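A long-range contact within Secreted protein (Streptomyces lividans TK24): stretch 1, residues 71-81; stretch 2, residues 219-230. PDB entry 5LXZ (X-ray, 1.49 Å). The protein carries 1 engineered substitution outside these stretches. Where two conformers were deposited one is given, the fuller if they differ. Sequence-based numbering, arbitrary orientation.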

# COMPACT_ATOMS: atom_id res chain seq x y z
N LYS A 71 6.36 -23.16 -0.83
CA LYS A 71 5.35 -22.72 0.09
C LYS A 71 5.98 -22.45 1.44
O LYS A 71 6.93 -23.13 1.84
CB LYS A 71 4.24 -23.75 0.24
CG LYS A 71 3.58 -24.13 -1.06
CD LYS A 71 2.25 -24.80 -0.80
CE LYS A 71 1.56 -25.08 -2.11
NZ LYS A 71 0.30 -25.82 -1.90
N VAL A 72 5.44 -21.44 2.12
CA VAL A 72 5.80 -21.11 3.49
C VAL A 72 4.57 -21.22 4.40
O VAL A 72 3.53 -20.66 4.13
CB VAL A 72 6.34 -19.67 3.58
CG1 VAL A 72 6.64 -19.31 5.03
CG2 VAL A 72 7.61 -19.55 2.77
N PRO A 73 4.67 -21.95 5.53
CA PRO A 73 3.54 -22.00 6.45
C PRO A 73 3.13 -20.60 6.93
O PRO A 73 4.01 -19.81 7.33
CB PRO A 73 4.07 -22.81 7.65
CG PRO A 73 5.25 -23.53 7.14
CD PRO A 73 5.82 -22.73 6.01
N THR A 74 1.85 -20.31 6.80
CA THR A 74 1.31 -18.98 7.05
C THR A 74 0.38 -19.06 8.24
O THR A 74 -0.70 -19.65 8.14
CB THR A 74 0.63 -18.45 5.79
OG1 THR A 74 1.61 -18.53 4.75
CG2 THR A 74 0.19 -17.01 5.98
N PRO A 75 0.77 -18.46 9.37
CA PRO A 75 0.06 -18.69 10.64
C PRO A 75 -1.26 -17.95 10.83
O PRO A 75 -2.09 -18.35 11.68
CB PRO A 75 1.10 -18.23 11.67
CG PRO A 75 1.82 -17.12 10.97
CD PRO A 75 2.00 -17.67 9.58
N SER A 76 -1.48 -16.87 10.08
CA SER A 76 -2.66 -16.02 10.23
C SER A 76 -3.03 -15.50 8.86
O SER A 76 -2.25 -15.65 7.93
CB SER A 76 -2.36 -14.79 11.13
OG SER A 76 -2.04 -15.24 12.42
N ASP A 77 -4.18 -14.87 8.77
CA ASP A 77 -4.62 -14.31 7.50
C ASP A 77 -3.91 -12.97 7.25
O ASP A 77 -4.47 -11.91 7.55
CB ASP A 77 -6.13 -14.13 7.39
CG ASP A 77 -6.58 -14.06 5.96
OD1 ASP A 77 -5.68 -13.93 5.10
OD2 ASP A 77 -7.79 -14.18 5.67
N LEU A 78 -2.75 -13.08 6.62
CA LEU A 78 -1.85 -11.92 6.38
C LEU A 78 -2.21 -11.10 5.17
O LEU A 78 -1.53 -10.15 4.84
CB LEU A 78 -0.43 -12.38 6.30
CG LEU A 78 0.04 -13.08 7.55
CD1 LEU A 78 1.50 -13.45 7.37
CD2 LEU A 78 -0.22 -12.29 8.82
N PHE A 79 -3.31 -11.43 4.54
CA PHE A 79 -3.95 -10.56 3.59
C PHE A 79 -4.34 -9.31 4.40
O PHE A 79 -4.77 -9.44 5.51
CB PHE A 79 -5.16 -11.39 3.04
CG PHE A 79 -6.22 -10.61 2.33
CD1 PHE A 79 -5.92 -9.61 1.44
CD2 PHE A 79 -7.57 -10.95 2.55
CE1 PHE A 79 -6.92 -8.93 0.78
CE2 PHE A 79 -8.57 -10.26 1.92
CZ PHE A 79 -8.25 -9.25 1.02
N CYS A 80 -4.23 -8.12 3.88
CA CYS A 80 -4.66 -6.92 4.69
C CYS A 80 -3.66 -6.47 5.74
O CYS A 80 -4.01 -5.70 6.62
CB CYS A 80 -6.03 -7.08 5.46
SG CYS A 80 -7.51 -7.69 4.62
N THR A 81 -2.43 -6.96 5.68
CA THR A 81 -1.41 -6.50 6.61
C THR A 81 -0.66 -5.30 6.10
O THR A 81 -0.74 -4.95 4.93
CB THR A 81 -0.32 -7.59 6.76
OG1 THR A 81 0.08 -8.05 5.45
CG2 THR A 81 -0.80 -8.68 7.58
N ASP A 219 -18.05 -7.42 4.88
CA ASP A 219 -17.96 -7.32 6.37
C ASP A 219 -16.49 -7.60 6.69
O ASP A 219 -16.12 -8.74 6.98
CB ASP A 219 -18.91 -8.33 7.02
CG ASP A 219 -18.85 -8.33 8.56
OD1 ASP A 219 -18.25 -7.39 9.14
OD2 ASP A 219 -19.40 -9.29 9.18
N PHE A 220 -15.74 -6.55 6.86
CA PHE A 220 -14.33 -6.62 6.81
C PHE A 220 -13.70 -6.24 8.17
O PHE A 220 -13.88 -5.11 8.58
CB PHE A 220 -13.98 -5.67 5.68
CG PHE A 220 -12.52 -5.58 5.38
CD1 PHE A 220 -11.71 -6.67 5.52
CD2 PHE A 220 -11.98 -4.40 4.89
CE1 PHE A 220 -10.36 -6.59 5.22
CE2 PHE A 220 -10.63 -4.30 4.61
CZ PHE A 220 -9.82 -5.40 4.77
N GLN A 221 -12.98 -7.16 8.85
CA GLN A 221 -12.60 -7.01 10.26
C GLN A 221 -11.12 -7.28 10.43
O GLN A 221 -10.63 -8.25 9.86
CB GLN A 221 -13.33 -8.05 11.08
CG GLN A 221 -14.87 -7.88 11.06
CD GLN A 221 -15.60 -9.03 11.75
OE1 GLN A 221 -15.05 -10.06 12.06
NE2 GLN A 221 -16.87 -8.84 11.98
N GLY A 222 -10.46 -6.47 11.25
CA GLY A 222 -9.00 -6.57 11.45
C GLY A 222 -8.59 -7.48 12.57
O GLY A 222 -9.39 -7.83 13.44
N ILE A 223 -7.29 -7.81 12.59
CA ILE A 223 -6.67 -8.56 13.67
C ILE A 223 -5.41 -7.84 14.18
O ILE A 223 -4.95 -6.89 13.54
CB ILE A 223 -6.31 -9.97 13.19
CG1 ILE A 223 -5.20 -9.93 12.13
CG2 ILE A 223 -7.57 -10.71 12.71
CD1 ILE A 223 -4.77 -11.31 11.64
N ARG A 224 -4.94 -8.25 15.36
CA ARG A 224 -3.81 -7.62 16.03
C ARG A 224 -2.47 -8.27 15.73
O ARG A 224 -1.44 -7.72 16.12
CB ARG A 224 -4.01 -7.64 17.54
CG ARG A 224 -5.26 -6.91 17.99
CD ARG A 224 -5.47 -6.94 19.52
NE ARG A 224 -6.68 -6.16 19.76
CZ ARG A 224 -7.95 -6.59 19.59
NH1 ARG A 224 -8.24 -7.85 19.25
NH2 ARG A 224 -8.97 -5.74 19.78
N ASP A 225 -2.48 -9.44 15.10
CA ASP A 225 -1.30 -10.27 14.96
C ASP A 225 -0.12 -9.56 14.33
O ASP A 225 -0.30 -8.78 13.38
CB ASP A 225 -1.58 -11.49 14.08
CG ASP A 225 -2.72 -12.37 14.60
OD1 ASP A 225 -3.66 -11.88 15.26
OD2 ASP A 225 -2.68 -13.58 14.28
N ALA A 226 1.07 -9.86 14.81
CA ALA A 226 2.30 -9.36 14.22
C ALA A 226 3.38 -10.40 14.18
O ALA A 226 3.52 -11.23 15.12
CB ALA A 226 2.78 -8.15 14.95
N PHE A 227 4.20 -10.35 13.13
CA PHE A 227 5.27 -11.31 12.96
C PHE A 227 6.48 -10.59 12.38
O PHE A 227 6.35 -9.54 11.77
CB PHE A 227 4.87 -12.39 11.93
CG PHE A 227 3.64 -13.15 12.28
CD1 PHE A 227 2.38 -12.66 11.99
CD2 PHE A 227 3.75 -14.32 13.03
CE1 PHE A 227 1.24 -13.35 12.36
CE2 PHE A 227 2.60 -14.99 13.43
CZ PHE A 227 1.37 -14.52 13.08
N GLU A 228 7.66 -11.16 12.56
CA GLU A 228 8.80 -10.81 11.76
C GLU A 228 9.04 -11.95 10.79
O GLU A 228 9.19 -13.08 11.22
CB GLU A 228 10.01 -10.52 12.59
CG GLU A 228 9.92 -9.26 13.43
CD GLU A 228 11.20 -8.95 14.18
OE1 GLU A 228 12.27 -9.53 13.84
OE2 GLU A 228 11.19 -8.11 15.11
N PHE A 229 9.08 -11.69 9.49
CA PHE A 229 9.45 -12.74 8.56
C PHE A 229 10.97 -12.73 8.47
O PHE A 229 11.57 -11.71 8.11
CB PHE A 229 8.87 -12.54 7.16
CG PHE A 229 9.17 -13.69 6.26
CD1 PHE A 229 8.38 -14.85 6.37
CD2 PHE A 229 10.28 -13.70 5.40
CE1 PHE A 229 8.65 -15.96 5.58
CE2 PHE A 229 10.54 -14.85 4.64
CZ PHE A 229 9.72 -15.95 4.72
N ASP A 230 11.59 -13.86 8.79
CA ASP A 230 13.03 -14.00 8.77
C ASP A 230 13.42 -14.61 7.41
O ASP A 230 13.07 -15.76 7.13
CB ASP A 230 13.43 -14.91 9.95
CG ASP A 230 14.91 -15.20 10.02
OD1 ASP A 230 15.59 -15.16 9.00
OD2 ASP A 230 15.36 -15.50 11.15

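Residues that touch here are at least 140 positions apart in sequence. The two segments meet mainly through side chains. Residues 71-81 have no regular helix or strand. Residues 226-230 form a strand, and a loop precedes it. Together the two stretches bury 393 Å², so the contact is modest in size. No backbone hydrogen bond joins them. The CA atoms of Ser-76 and Asp-225 lie 7.6 Å apart, which leaves room for side chains between the two backbones.

Phe-227 is the main bump. It has the largest covered area of any residue in the contact, and its CA-to-CB bond points toward the other stretch. Its ring enters a hollow lined by Pro-75, Ser-76 and Leu-78. Pro-75 CG packs tightly against Phe-227 CE2 at 3.3 Å. Leu-78 CD2 lies 4.0 Å from Phe-227 CE1. Both approaches are oblique to the ring. Ser-76 OG sits at the ring edge, near its plane, 3.5 Å from Phe-227 CZ. The proline and the leucine lie on the same side of the ring plane, and Ser-76 OG lies ahead of the ring tip.

Ser-76 also makes the one hydrogen bond across the contact. Its OG donates to Asp-225 OD2 at 2.6 Å, a short bond. Both residues direct their CA-to-CB bonds toward the opposite stretch, so the two short side chains can span the gap. A polar link therefore lies right beside the aromatic ring.

Ile-223 fills the space on another flank of Ser-76. Its chi1 is p and its chi2 is t. Ile-223 CD1 reaches 4.3 Å from Ser-76 CB and 4.1 Å from Asp-77 O. These are loose contacts. The methyl group rests against the backbone of Asp-77, whose side chain stays farther away.

Each end of the contact has one aromatic ring. Val-72 CG1 meets Phe-229 CE1 at 3.9 Å, at the ring edge. Phe-229 and Phe-227 are two residues apart on the strand, and both point toward the first stretch. At the other end, Cys-80 SG approaches Phe-220 CE1 at 3.1 Å, a very close approach. The sulfur lies 4.3 Å from the ring centroid and 86° off the normal, so it meets the ring edge. Two conformers were deposited for each of these residues, and the distances describe the one given.

Cys-80 lies within a type II turn that runs from Leu-78 to Thr-81. Thr-81 OG1 donates to Leu-78 O at 2.7 Å. The backbone bond from Thr-81 N to Leu-78 O is weak at 3.4 Å.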